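Local atomic coordinates of quinonprotein alcohol dehydrogenase-like protein (Bacteroides thetaiotaomicron VPI-5482, PDB entry 4R5O), a protein that is of unknown function but binds calcium ions and joins an immunoglobulin-like beta-sandwich domain to a seven-bladed beta-propeller. Residues 103-108 with 112-117; 144-147 with 152-155; 72-77 with 174-179; 226-231 with 326-331; 389-392 with 397-400. All coordinates share one frame; numbering follows the deposited sequence.

Interaction 1. Residues 103-108 with 112-117; sequences GFFYVA and FNFYDT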
# COMPACT_ATOMS: atom_id res chain seq x y z
N GLY A 103 13.58 -3.54 -0.64
CA GLY A 103 12.71 -3.94 0.47
C GLY A 103 11.25 -3.98 0.08
O GLY A 103 10.91 -4.38 -1.04
N PHE A 104 10.35 -3.57 1.00
CA PHE A 104 8.90 -3.57 0.71
C PHE A 104 8.16 -2.46 1.46
O PHE A 104 8.60 -2.06 2.54
CB PHE A 104 8.25 -4.92 1.09
CG PHE A 104 8.45 -5.32 2.53
CD1 PHE A 104 7.60 -4.85 3.52
CD2 PHE A 104 9.48 -6.18 2.90
CE1 PHE A 104 7.79 -5.21 4.86
CE2 PHE A 104 9.67 -6.54 4.23
CZ PHE A 104 8.82 -6.07 5.20
N PHE A 105 7.01 -2.02 0.90
CA PHE A 105 6.12 -1.07 1.58
C PHE A 105 5.22 -1.85 2.50
O PHE A 105 5.02 -3.04 2.29
CB PHE A 105 5.30 -0.19 0.61
CG PHE A 105 6.05 0.64 -0.43
CD1 PHE A 105 6.65 1.85 -0.08
CD2 PHE A 105 6.09 0.24 -1.76
CE1 PHE A 105 7.32 2.61 -1.04
CE2 PHE A 105 6.74 1.01 -2.72
CZ PHE A 105 7.35 2.19 -2.36
N TYR A 106 4.74 -1.24 3.56
CA TYR A 106 3.79 -1.91 4.43
C TYR A 106 2.83 -0.84 4.90
O TYR A 106 3.24 0.27 5.26
CB TYR A 106 4.43 -2.71 5.60
CG TYR A 106 5.23 -1.92 6.62
CD1 TYR A 106 6.58 -1.67 6.44
CD2 TYR A 106 4.65 -1.52 7.83
CE1 TYR A 106 7.32 -0.96 7.39
CE2 TYR A 106 5.38 -0.81 8.78
CZ TYR A 106 6.72 -0.54 8.56
OH TYR A 106 7.45 0.16 9.48
N VAL A 107 1.54 -1.13 4.76
CA VAL A 107 0.45 -0.23 5.11
C VAL A 107 0.13 -0.49 6.59
O VAL A 107 -0.32 -1.57 6.94
CB VAL A 107 -0.76 -0.42 4.16
CG1 VAL A 107 -1.92 0.52 4.52
CG2 VAL A 107 -0.34 -0.23 2.71
N ALA A 108 0.46 0.47 7.44
CA ALA A 108 0.26 0.47 8.89
C ALA A 108 0.10 1.89 9.37
O ALA A 108 0.71 2.79 8.80
CB ALA A 108 1.42 -0.23 9.60
N PHE A 112 1.66 4.68 3.99
CA PHE A 112 2.69 3.83 3.40
C PHE A 112 4.00 3.99 4.15
O PHE A 112 4.53 5.10 4.24
CB PHE A 112 2.92 4.13 1.91
CG PHE A 112 1.77 3.80 0.99
CD1 PHE A 112 1.65 2.54 0.42
CD2 PHE A 112 0.86 4.78 0.62
CE1 PHE A 112 0.61 2.26 -0.48
CE2 PHE A 112 -0.19 4.49 -0.27
CZ PHE A 112 -0.31 3.23 -0.81
N ASN A 113 4.51 2.88 4.69
CA ASN A 113 5.78 2.77 5.42
C ASN A 113 6.75 1.87 4.64
O ASN A 113 6.28 0.92 3.99
CB ASN A 113 5.54 2.22 6.82
CG ASN A 113 4.39 2.85 7.55
OD1 ASN A 113 4.51 3.91 8.16
ND2 ASN A 113 3.23 2.22 7.50
N PHE A 114 8.06 2.15 4.66
CA PHE A 114 8.98 1.31 3.88
C PHE A 114 10.01 0.63 4.77
O PHE A 114 10.63 1.29 5.59
CB PHE A 114 9.71 2.11 2.80
CG PHE A 114 10.63 1.28 1.93
CD1 PHE A 114 10.12 0.48 0.91
CD2 PHE A 114 12.01 1.35 2.08
CE1 PHE A 114 10.98 -0.24 0.07
CE2 PHE A 114 12.87 0.59 1.27
CZ PHE A 114 12.35 -0.21 0.28
N TYR A 115 10.21 -0.68 4.56
CA TYR A 115 11.22 -1.45 5.26
C TYR A 115 12.28 -1.92 4.26
O TYR A 115 11.99 -2.66 3.33
CB TYR A 115 10.61 -2.64 6.03
CG TYR A 115 11.65 -3.49 6.74
CD1 TYR A 115 12.24 -3.05 7.92
CD2 TYR A 115 12.04 -4.72 6.23
CE1 TYR A 115 13.19 -3.84 8.58
CE2 TYR A 115 12.97 -5.52 6.89
CZ TYR A 115 13.54 -5.07 8.07
OH TYR A 115 14.44 -5.88 8.72
N ASP A 116 13.54 -1.51 4.50
CA ASP A 116 14.69 -1.86 3.69
C ASP A 116 15.26 -3.21 4.18
O ASP A 116 15.77 -3.30 5.30
CB ASP A 116 15.73 -0.73 3.77
CG ASP A 116 16.82 -0.76 2.72
OD1 ASP A 116 17.40 -1.84 2.49
OD2 ASP A 116 17.16 0.33 2.19
N THR A 117 15.17 -4.27 3.34
CA THR A 117 15.67 -5.61 3.70
C THR A 117 17.23 -5.66 3.68
O THR A 117 17.80 -6.63 4.18
CB THR A 117 15.10 -6.70 2.77
OG1 THR A 117 15.36 -6.34 1.42
CG2 THR A 117 13.61 -6.93 2.98
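The carbonyl oxygen Y106 O is gripped twice by N113, whose backbone N and side-chain ND2 approach from opposite faces of the carbonyl plane, each at 3.0 Å from Y106 O. The same ND2 also donates to A108 O at 2.9 Å, and this acceptor lies in the plane of the N113 amide. With N113 OD1 accepting from the backbone N of D125, both ends of the amide are engaged and its rotation is fixed. The asparagine thus ties the two strands together where they approach their turn. Its CB sits over one face of the Y106 ring, 3.6 Å from the ring centroid, a CH-pi contact. That overlap follows from the first torsion of Y106, 63°, which holds CG between the backbone N and the carbonyl carbon and lays the ring across the neighbouring strand. F104 uses the same setting, and the CB of Y115 rests over its ring face. Further out, Y115 OH is bonded to H411 ND1, and the Y115 side chain lies about 5 Å from a bound calcium ion. On the other face of the sheet, F114 turns its edge toward the face of F105, with planes 63° apart, while V107 CG2 meets F112 CD1 at 4.1 Å. Backbone bonds bind the hydrogen-bonded pairs F104 with Y115 and Y106 with N113. Strand 422-424, from the end of the chain, pairs with 103-108, so this antiparallel hairpin belongs to the blade that closes the ring by joining early and late strands, as is typical of beta-propellers.

Interaction 2. Residues 144-147 with 152-155; sequences ANII and KFYL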
# COMPACT_ATOMS: atom_id res chain seq x y z
N ALA A 144 -8.28 -0.04 4.33
CA ALA A 144 -7.41 0.29 3.21
C ALA A 144 -7.30 -0.92 2.32
O ALA A 144 -6.77 -1.95 2.74
CB ALA A 144 -6.05 0.75 3.70
N ASN A 145 -7.85 -0.82 1.13
CA ASN A 145 -7.88 -1.91 0.16
C ASN A 145 -7.09 -1.42 -1.05
O ASN A 145 -7.49 -0.45 -1.70
CB ASN A 145 -9.36 -2.28 -0.15
CG ASN A 145 -10.21 -2.39 1.14
OD1 ASN A 145 -10.19 -3.42 1.83
ND2 ASN A 145 -10.91 -1.29 1.53
N ILE A 146 -5.90 -2.00 -1.26
CA ILE A 146 -4.96 -1.58 -2.33
C ILE A 146 -4.67 -2.71 -3.31
O ILE A 146 -4.39 -3.84 -2.90
CB ILE A 146 -3.61 -1.07 -1.72
CG1 ILE A 146 -3.86 0.04 -0.67
CG2 ILE A 146 -2.61 -0.65 -2.81
CD1 ILE A 146 -2.71 0.55 0.05
N ILE A 147 -4.65 -2.36 -4.60
CA ILE A 147 -4.29 -3.27 -5.68
C ILE A 147 -3.15 -2.62 -6.46
O ILE A 147 -3.25 -1.48 -6.90
CB ILE A 147 -5.48 -3.68 -6.58
CG1 ILE A 147 -6.42 -4.61 -5.78
CG2 ILE A 147 -4.96 -4.39 -7.89
CD1 ILE A 147 -7.60 -4.84 -6.34
N LYS A 152 0.86 1.17 -10.61
CA LYS A 152 0.19 2.08 -9.68
C LYS A 152 -0.38 1.32 -8.48
O LYS A 152 -0.72 0.14 -8.57
CB LYS A 152 -0.96 2.85 -10.40
CG LYS A 152 -0.61 3.59 -11.70
CD LYS A 152 0.36 4.77 -11.49
CE LYS A 152 0.97 5.35 -12.75
NZ LYS A 152 1.97 4.44 -13.37
N PHE A 153 -0.52 2.03 -7.37
CA PHE A 153 -1.21 1.54 -6.19
C PHE A 153 -2.59 2.15 -6.20
O PHE A 153 -2.72 3.37 -6.07
CB PHE A 153 -0.47 1.80 -4.87
CG PHE A 153 0.90 1.20 -4.69
CD1 PHE A 153 1.15 -0.13 -5.03
CD2 PHE A 153 1.91 1.90 -4.01
CE1 PHE A 153 2.41 -0.71 -4.81
CE2 PHE A 153 3.15 1.32 -3.76
CZ PHE A 153 3.40 0.02 -4.17
N TYR A 154 -3.62 1.34 -6.45
CA TYR A 154 -5.00 1.80 -6.42
C TYR A 154 -5.53 1.55 -5.05
O TYR A 154 -5.60 0.40 -4.64
CB TYR A 154 -5.85 1.13 -7.50
CG TYR A 154 -5.36 1.39 -8.89
CD1 TYR A 154 -5.65 2.58 -9.56
CD2 TYR A 154 -4.63 0.43 -9.58
CE1 TYR A 154 -5.21 2.81 -10.85
CE2 TYR A 154 -4.18 0.65 -10.88
CZ TYR A 154 -4.48 1.85 -11.51
OH TYR A 154 -4.06 2.05 -12.79
N LEU A 155 -5.83 2.62 -4.30
CA LEU A 155 -6.32 2.52 -2.93
C LEU A 155 -7.80 2.91 -2.87
O LEU A 155 -8.21 3.95 -3.39
CB LEU A 155 -5.47 3.41 -1.98
CG LEU A 155 -6.08 3.83 -0.63
CD1 LEU A 155 -6.22 2.66 0.33
CD2 LEU A 155 -5.25 4.89 0.02
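I146 lays its CG1 branch against L155, with I146 CG1 and L155 CD1 3.7 Å apart, while its other branch, I146 CG2, lies 3.9 Å from F153 CB, two residues before L155 and on the same face. One branched side chain therefore touches two neighbours. The first torsion, -54°, makes this possible: CG1 stands beside the backbone N and CG2 anti to it, so the branches spread in different directions along the sheet. A144 extends the apolar row, its CB 3.9 Å from L155 CD1. Beyond the two strands, I146 and F153 both meet L424 of the C-terminal strand. Cutting I146 back to an alanine is likely to take from L155 CD1 and F153 CB the branches they rest on and to open a gap beside L424. The opposite face carries I147 and Y154, the hydrogen-bonded pair of this antiparallel hairpin. Two backbone bonds join them, I147 N to Y154 O and Y154 N to I147 O, both 2.9 Å. The Y154 ring brings its edge toward I147 O, the nearest ring atom, CD2, lying 3.6 Å from that oxygen, and K152 CB covers one ring face. Y154 OH reaches N150 OD1, and both I147 and Y154 pack on L190 and I192 of strand 189-192. The strands are the first two of a four-stranded propeller blade. Backbone bonds thus set the register within the hairpin, while mainly apolar contacts, with the bond from Q422 NE2 to I146 O, join the blade to its neighbours.

Interaction 3. Residues 72-77 with 174-179; sequences PCRADL and TLYYEN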
# COMPACT_ATOMS: atom_id res chain seq x y z
N PRO A 72 12.75 8.76 3.29
CA PRO A 72 12.54 9.11 1.88
C PRO A 72 11.67 10.35 1.77
O PRO A 72 10.62 10.39 2.42
CB PRO A 72 11.85 7.86 1.30
CG PRO A 72 12.24 6.77 2.21
CD PRO A 72 12.27 7.39 3.57
N CYS A 73 12.14 11.39 1.06
CA CYS A 73 11.41 12.66 0.96
C CYS A 73 11.73 13.38 -0.33
O CYS A 73 12.65 13.02 -1.04
CB CYS A 73 11.73 13.55 2.16
SG CYS A 73 13.46 14.13 2.24
N ARG A 74 10.94 14.41 -0.61
CA ARG A 74 11.02 15.39 -1.68
C ARG A 74 10.35 16.62 -1.12
O ARG A 74 9.32 16.49 -0.46
CB ARG A 74 10.45 14.91 -3.04
CG ARG A 74 9.00 14.64 -3.05
CD ARG A 74 8.40 14.61 -4.43
NE ARG A 74 6.96 14.38 -4.31
CZ ARG A 74 6.09 14.38 -5.31
NH1 ARG A 74 6.50 14.65 -6.54
NH2 ARG A 74 4.81 14.14 -5.08
N ALA A 75 10.99 17.79 -1.27
CA ALA A 75 10.48 19.04 -0.71
C ALA A 75 10.96 20.25 -1.49
O ALA A 75 12.03 20.22 -2.09
CB ALA A 75 10.90 19.18 0.75
N ASP A 76 10.15 21.31 -1.48
CA ASP A 76 10.45 22.63 -2.03
C ASP A 76 10.98 23.46 -0.89
O ASP A 76 10.48 23.34 0.24
CB ASP A 76 9.21 23.27 -2.70
CG ASP A 76 8.82 22.68 -4.04
OD1 ASP A 76 9.67 22.68 -4.96
OD2 ASP A 76 7.62 22.36 -4.22
N LEU A 77 12.03 24.24 -1.13
CA LEU A 77 12.60 25.03 -0.06
C LEU A 77 12.77 26.49 -0.48
O LEU A 77 13.35 26.77 -1.53
CB LEU A 77 13.95 24.45 0.37
CG LEU A 77 14.77 25.17 1.44
CD1 LEU A 77 14.08 25.16 2.80
CD2 LEU A 77 16.07 24.54 1.56
N THR A 174 7.57 5.42 -7.04
CA THR A 174 7.97 6.63 -6.32
C THR A 174 7.14 6.92 -5.09
O THR A 174 7.65 7.63 -4.21
CB THR A 174 7.85 7.83 -7.24
OG1 THR A 174 6.51 7.90 -7.73
CG2 THR A 174 8.84 7.78 -8.40
N LEU A 175 5.88 6.46 -5.03
CA LEU A 175 4.93 6.68 -3.92
C LEU A 175 4.33 8.10 -4.05
O LEU A 175 3.70 8.62 -3.12
CB LEU A 175 5.59 6.46 -2.53
CG LEU A 175 4.73 5.89 -1.44
CD1 LEU A 175 4.16 4.48 -1.84
CD2 LEU A 175 5.51 5.77 -0.19
N TYR A 176 4.48 8.71 -5.23
CA TYR A 176 3.94 10.02 -5.55
C TYR A 176 2.46 9.91 -5.79
O TYR A 176 2.01 9.01 -6.52
CB TYR A 176 4.64 10.64 -6.78
CG TYR A 176 6.12 11.00 -6.68
CD1 TYR A 176 6.82 10.82 -5.49
CD2 TYR A 176 6.81 11.54 -7.76
CE1 TYR A 176 8.18 11.14 -5.39
CE2 TYR A 176 8.16 11.89 -7.67
CZ TYR A 176 8.84 11.69 -6.48
OH TYR A 176 10.17 12.04 -6.36
N TYR A 177 1.69 10.82 -5.19
CA TYR A 177 0.27 10.95 -5.37
C TYR A 177 -0.01 11.35 -6.82
O TYR A 177 0.67 12.23 -7.34
CB TYR A 177 -0.28 11.98 -4.36
CG TYR A 177 -1.70 12.44 -4.62
CD1 TYR A 177 -2.79 11.74 -4.12
CD2 TYR A 177 -1.95 13.59 -5.36
CE1 TYR A 177 -4.10 12.17 -4.36
CE2 TYR A 177 -3.24 14.02 -5.62
CZ TYR A 177 -4.32 13.32 -5.11
OH TYR A 177 -5.59 13.79 -5.38
N GLU A 178 -0.97 10.70 -7.48
CA GLU A 178 -1.30 11.10 -8.84
C GLU A 178 -2.66 11.74 -8.88
O GLU A 178 -2.80 12.86 -9.39
CB GLU A 178 -1.23 9.93 -9.81
CG GLU A 178 0.20 9.50 -10.05
CD GLU A 178 0.38 8.49 -11.15
OE1 GLU A 178 -0.64 8.05 -11.74
OE2 GLU A 178 1.55 8.15 -11.45
N ASN A 179 -3.67 11.06 -8.31
CA ASN A 179 -5.04 11.55 -8.33
C ASN A 179 -5.88 10.85 -7.25
O ASN A 179 -5.44 9.85 -6.68
CB ASN A 179 -5.63 11.29 -9.74
CG ASN A 179 -6.84 12.08 -10.12
OD1 ASN A 179 -7.28 12.99 -9.40
ND2 ASN A 179 -7.40 11.76 -11.29
O HOH W 1 2.32 14.32 -6.63
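A cation-pi stack at the junction between the immunoglobulin-like domain and the beta-propeller carries this contact, pairing R74 at the start of strand 74-83 with Y176 just ahead of strand 177-181. The guanidinium lies flat on the tyrosine ring, its plane tilted only 11° and R74 CZ 3.6 Å from the ring centroid. NH1 is the nitrogen that comes closest, with R74 NH1 3.4 Å from Y176 CD2, while the arginine CD passes over the CZ and CE1 side of the ring. An extended chain from CG to NE carries the charged group this far, since the two CA atoms are 9.7 Å apart. T174 CB covers the opposite ring face, so the tyrosine is sandwiched between its own loop and the other domain. The stack leaves the edges of the guanidinium for hydrogen bonding: NE donates to L130 O, which fixes the turn of the group. The ring face and L130 O probably stabilise the positive charge together. A water completes the bridge between domains in the plane of the guanidinium, accepting from R74 NH2 at 2.9 Å and donating to Y177 O at 2.8 Å.

Interaction 4. Residues 226-231 with 326-331; sequences FYNSII and SPTIGM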
# COMPACT_ATOMS: atom_id res chain seq x y z
N PHE A 226 -17.29 -7.34 -3.02
CA PHE A 226 -16.32 -8.36 -3.40
C PHE A 226 -15.17 -8.20 -2.44
O PHE A 226 -14.28 -7.38 -2.68
CB PHE A 226 -15.87 -8.31 -4.89
CG PHE A 226 -16.86 -8.28 -6.04
CD1 PHE A 226 -18.21 -8.55 -5.82
CD2 PHE A 226 -16.44 -8.02 -7.34
CE1 PHE A 226 -19.14 -8.48 -6.88
CE2 PHE A 226 -17.35 -8.02 -8.41
CZ PHE A 226 -18.70 -8.22 -8.16
N TYR A 227 -15.19 -8.94 -1.31
CA TYR A 227 -14.13 -8.86 -0.29
C TYR A 227 -12.83 -9.25 -0.93
O TYR A 227 -11.81 -8.67 -0.62
CB TYR A 227 -14.45 -9.74 0.93
CG TYR A 227 -15.70 -9.27 1.63
CD1 TYR A 227 -15.72 -8.08 2.36
CD2 TYR A 227 -16.89 -9.99 1.53
CE1 TYR A 227 -16.88 -7.62 2.97
CE2 TYR A 227 -18.06 -9.54 2.14
CZ TYR A 227 -18.04 -8.36 2.87
OH TYR A 227 -19.18 -7.90 3.48
N ASN A 228 -12.89 -10.18 -1.90
CA ASN A 228 -11.79 -10.65 -2.72
C ASN A 228 -12.29 -10.97 -4.08
O ASN A 228 -13.42 -11.45 -4.21
CB ASN A 228 -11.09 -11.88 -2.11
CG ASN A 228 -10.56 -11.64 -0.75
OD1 ASN A 228 -9.49 -11.06 -0.56
ND2 ASN A 228 -11.37 -11.98 0.23
N SER A 229 -11.48 -10.69 -5.09
CA SER A 229 -11.80 -10.92 -6.50
C SER A 229 -10.51 -11.12 -7.30
O SER A 229 -9.42 -10.94 -6.76
CB SER A 229 -12.63 -9.77 -7.06
OG SER A 229 -11.99 -8.52 -6.88
N ILE A 230 -10.65 -11.56 -8.56
CA ILE A 230 -9.55 -11.81 -9.49
C ILE A 230 -10.10 -11.81 -10.90
O ILE A 230 -11.29 -12.10 -11.09
CB ILE A 230 -8.79 -13.14 -9.17
CG1 ILE A 230 -7.36 -13.15 -9.77
CG2 ILE A 230 -9.62 -14.39 -9.53
CD1 ILE A 230 -6.44 -14.26 -9.36
N ILE A 231 -9.26 -11.46 -11.89
CA ILE A 231 -9.62 -11.55 -13.29
C ILE A 231 -9.09 -12.89 -13.78
O ILE A 231 -7.92 -13.20 -13.55
CB ILE A 231 -9.15 -10.35 -14.17
CG1 ILE A 231 -9.50 -8.99 -13.56
CG2 ILE A 231 -9.63 -10.49 -15.62
CD1 ILE A 231 -10.92 -8.70 -13.25
N SER A 326 -12.69 -7.04 9.39
CA SER A 326 -11.48 -7.81 9.59
C SER A 326 -10.91 -8.23 8.23
O SER A 326 -11.69 -8.60 7.35
CB SER A 326 -11.74 -9.01 10.50
OG SER A 326 -12.88 -9.74 10.08
N PRO A 327 -9.59 -8.05 7.98
CA PRO A 327 -9.07 -8.35 6.64
C PRO A 327 -9.06 -9.84 6.33
O PRO A 327 -9.39 -10.68 7.18
CB PRO A 327 -7.63 -7.78 6.67
CG PRO A 327 -7.30 -7.57 8.07
CD PRO A 327 -8.54 -7.55 8.89
N THR A 328 -8.79 -10.16 5.05
CA THR A 328 -8.72 -11.52 4.55
C THR A 328 -7.37 -12.06 4.93
O THR A 328 -6.34 -11.41 4.67
CB THR A 328 -8.99 -11.53 3.04
OG1 THR A 328 -10.27 -10.99 2.78
CG2 THR A 328 -8.86 -12.90 2.43
N ILE A 329 -7.34 -13.23 5.59
CA ILE A 329 -6.05 -13.81 5.94
C ILE A 329 -5.71 -14.65 4.70
O ILE A 329 -5.81 -15.87 4.72
CB ILE A 329 -5.99 -14.54 7.31
CG1 ILE A 329 -6.68 -13.72 8.45
CG2 ILE A 329 -4.55 -14.90 7.65
N GLY A 330 -5.40 -13.92 3.62
CA GLY A 330 -5.15 -14.43 2.29
C GLY A 330 -3.93 -15.29 2.07
O GLY A 330 -2.92 -15.14 2.76
N MSE A 331 -4.07 -16.21 1.10
CA MSE A 331 -3.03 -17.14 0.60
C MSE A 331 -2.09 -16.42 -0.27
O MSE A 331 -2.38 -15.31 -0.66
CB MSE A 331 -3.66 -18.32 -0.21
CG MSE A 331 -4.76 -19.09 0.52
SE MSE A 331 -5.48 -20.44 -0.63
CE MSE A 331 -6.25 -19.33 -2.05
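A side-chain hydrogen bond from N228 to T328 joins segments almost a hundred residues apart, with no strand pairing between them. It lies in the beta-propeller, where N228 opens strand 228-232, at the edge of its sheet, and T328 belongs to the loop ahead of strand 332-333. N228 CA and T328 CA are 7.9 Å apart, and the two side chains cover that interval by approaching from opposite directions. The asparagine amide meets the hydroxyl with its N-H: N228 ND2 donates to T328 OG1 at 2.9 Å, the angle at the hydrogen is 163°, and the acceptor lies near the amide plane. T328 presents this oxygen through a first torsion of -59°, OG1 beside the backbone N, leaving CG2 anti to that nitrogen and against the amide as well. ND2 has a second acceptor, N239 OD1, so it ties the far loop to its own sheet. A classic beta bulge puts Y227 and N228 both opposite N239, the residue that supplies this second acceptor. A leucine in place of N228 would probably leave T328 OG1 and N239 OD1 without their shared donor and the loop less firmly placed. The loop that carries T328 bends in an inverse gamma turn centred on I329, with a weak bond from G330 N to T328 O. On the strand side, Y227 OH bonds H324 ND1. Beyond the hydroxyl, the methyl adds a van der Waals contact, T328 CG2 lying 3.5 Å from N228 ND2.

Interaction 5. Residues 389-392 with 397-400; sequences TYTE and ESKI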
# COMPACT_ATOMS: atom_id res chain seq x y z
N THR A 389 2.40 -11.53 8.95
CA THR A 389 1.99 -10.53 9.94
C THR A 389 1.39 -11.25 11.15
O THR A 389 0.38 -11.93 11.04
CB THR A 389 1.02 -9.52 9.34
OG1 THR A 389 1.62 -8.92 8.19
CG2 THR A 389 0.58 -8.47 10.32
N TYR A 390 2.05 -11.09 12.32
CA TYR A 390 1.64 -11.67 13.59
C TYR A 390 1.15 -10.61 14.56
O TYR A 390 1.63 -9.47 14.50
CB TYR A 390 2.82 -12.42 14.25
CG TYR A 390 3.33 -13.63 13.52
CD1 TYR A 390 2.69 -14.85 13.63
CD2 TYR A 390 4.52 -13.58 12.82
CE1 TYR A 390 3.19 -15.99 13.00
CE2 TYR A 390 5.03 -14.71 12.18
CZ TYR A 390 4.36 -15.91 12.28
OH TYR A 390 4.85 -17.04 11.65
N THR A 391 0.23 -11.00 15.49
CA THR A 391 -0.25 -10.14 16.57
C THR A 391 -0.34 -10.97 17.83
O THR A 391 -0.95 -12.05 17.83
CB THR A 391 -1.59 -9.46 16.24
OG1 THR A 391 -1.46 -8.67 15.05
CG2 THR A 391 -2.09 -8.56 17.37
N GLU A 392 0.31 -10.48 18.91
CA GLU A 392 0.23 -11.08 20.24
C GLU A 392 -1.10 -10.63 20.81
O GLU A 392 -1.30 -9.43 21.02
CB GLU A 392 1.43 -10.73 21.14
CG GLU A 392 2.75 -11.39 20.75
CD GLU A 392 3.91 -11.26 21.72
OE1 GLU A 392 3.66 -11.22 22.95
OE2 GLU A 392 5.07 -11.32 21.25
N GLU A 397 0.52 -6.29 20.13
CA GLU A 397 1.81 -5.94 19.57
C GLU A 397 1.97 -6.78 18.31
O GLU A 397 1.83 -8.01 18.33
CB GLU A 397 2.96 -6.08 20.58
CG GLU A 397 2.92 -7.33 21.45
CD GLU A 397 3.82 -7.31 22.67
OE1 GLU A 397 4.44 -6.25 22.96
OE2 GLU A 397 3.80 -8.31 23.42
N SER A 398 2.14 -6.08 17.18
CA SER A 398 2.24 -6.71 15.88
C SER A 398 3.63 -6.59 15.30
O SER A 398 4.37 -5.62 15.56
CB SER A 398 1.22 -6.09 14.93
OG SER A 398 -0.08 -6.30 15.42
N LYS A 399 3.98 -7.58 14.48
CA LYS A 399 5.25 -7.66 13.81
C LYS A 399 5.10 -8.26 12.42
O LYS A 399 4.13 -8.98 12.16
CB LYS A 399 6.26 -8.48 14.64
CG LYS A 399 5.84 -9.93 14.89
CD LYS A 399 6.83 -10.65 15.76
CE LYS A 399 6.33 -12.01 16.16
NZ LYS A 399 7.32 -12.70 17.02
N ILE A 400 6.06 -7.96 11.53
CA ILE A 400 6.15 -8.56 10.21
C ILE A 400 7.39 -9.45 10.25
O ILE A 400 8.49 -8.96 10.45
CB ILE A 400 6.15 -7.56 9.02
CG1 ILE A 400 4.88 -6.70 9.01
CG2 ILE A 400 6.33 -8.31 7.70
CD1 ILE A 400 4.93 -5.54 8.03
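T391 and S398 join their hydroxyls across a non-hydrogen-bonded pair of antiparallel strands, T391 OG1 and S398 OG lying 2.8 Å apart, and either could give the proton. Both oxygens stand beside their backbone nitrogens, T391 with a first torsion of -58°, which brings the two together on one face of the sheet. T374 OG1 of the adjoining strand 371-379 also bonds T391 OG1, so a chain of hydroxyls runs over three strands. Nearby, T389 OG1 rests on I400 CG1. On the other face the aliphatic part of K399 runs past the base of Y390, with K399 CG 4.0 Å from Y390 CB. Y390 OH bonds the hydroxyl of Y403, while its side chain packs on V371 and I373. Backbone bonds hold the frame: Y390 and K399 exchange two, each 3.0 Å, and E392 N donates to E397 O. Outward, these are the middle strands of a four-stranded propeller blade, and K399 passes about 4 Å, side chain to side chain, from T412, a residue of a calcium site. Toward the turn, the carboxylates of E392 and E397 lie close together, their planes 71° apart. With both ionised they would have no proton to share, so their closeness, if real at this resolution, would probably raise one pKa or need a nearby cation. K399 NZ, 5.0 Å from E392 OE2, may offset part of the negative charge without touching it.

Interaction 3 spans the junction of the two domains, and interactions 1 and 2 lie within the loop it closes along the chain; interactions 4 and 5 follow later, all four inside the propeller. Interactions 1 and 2 are hairpins of separate blades, with centres 14 Å apart, and they share an aromatic and aliphatic core in which F105 and F112 meet F153. L175, on the loop of interaction 3, touches both. Interaction 1 also packs through Y106 on I400 of interaction 5, 15 Å away between centres. Interaction 4 touches none of the others and lies about 30 Å from interaction 3, centre to centre. Hairpins therefore build the blades, while side-chain contacts join them into one ring and to the sandwich domain.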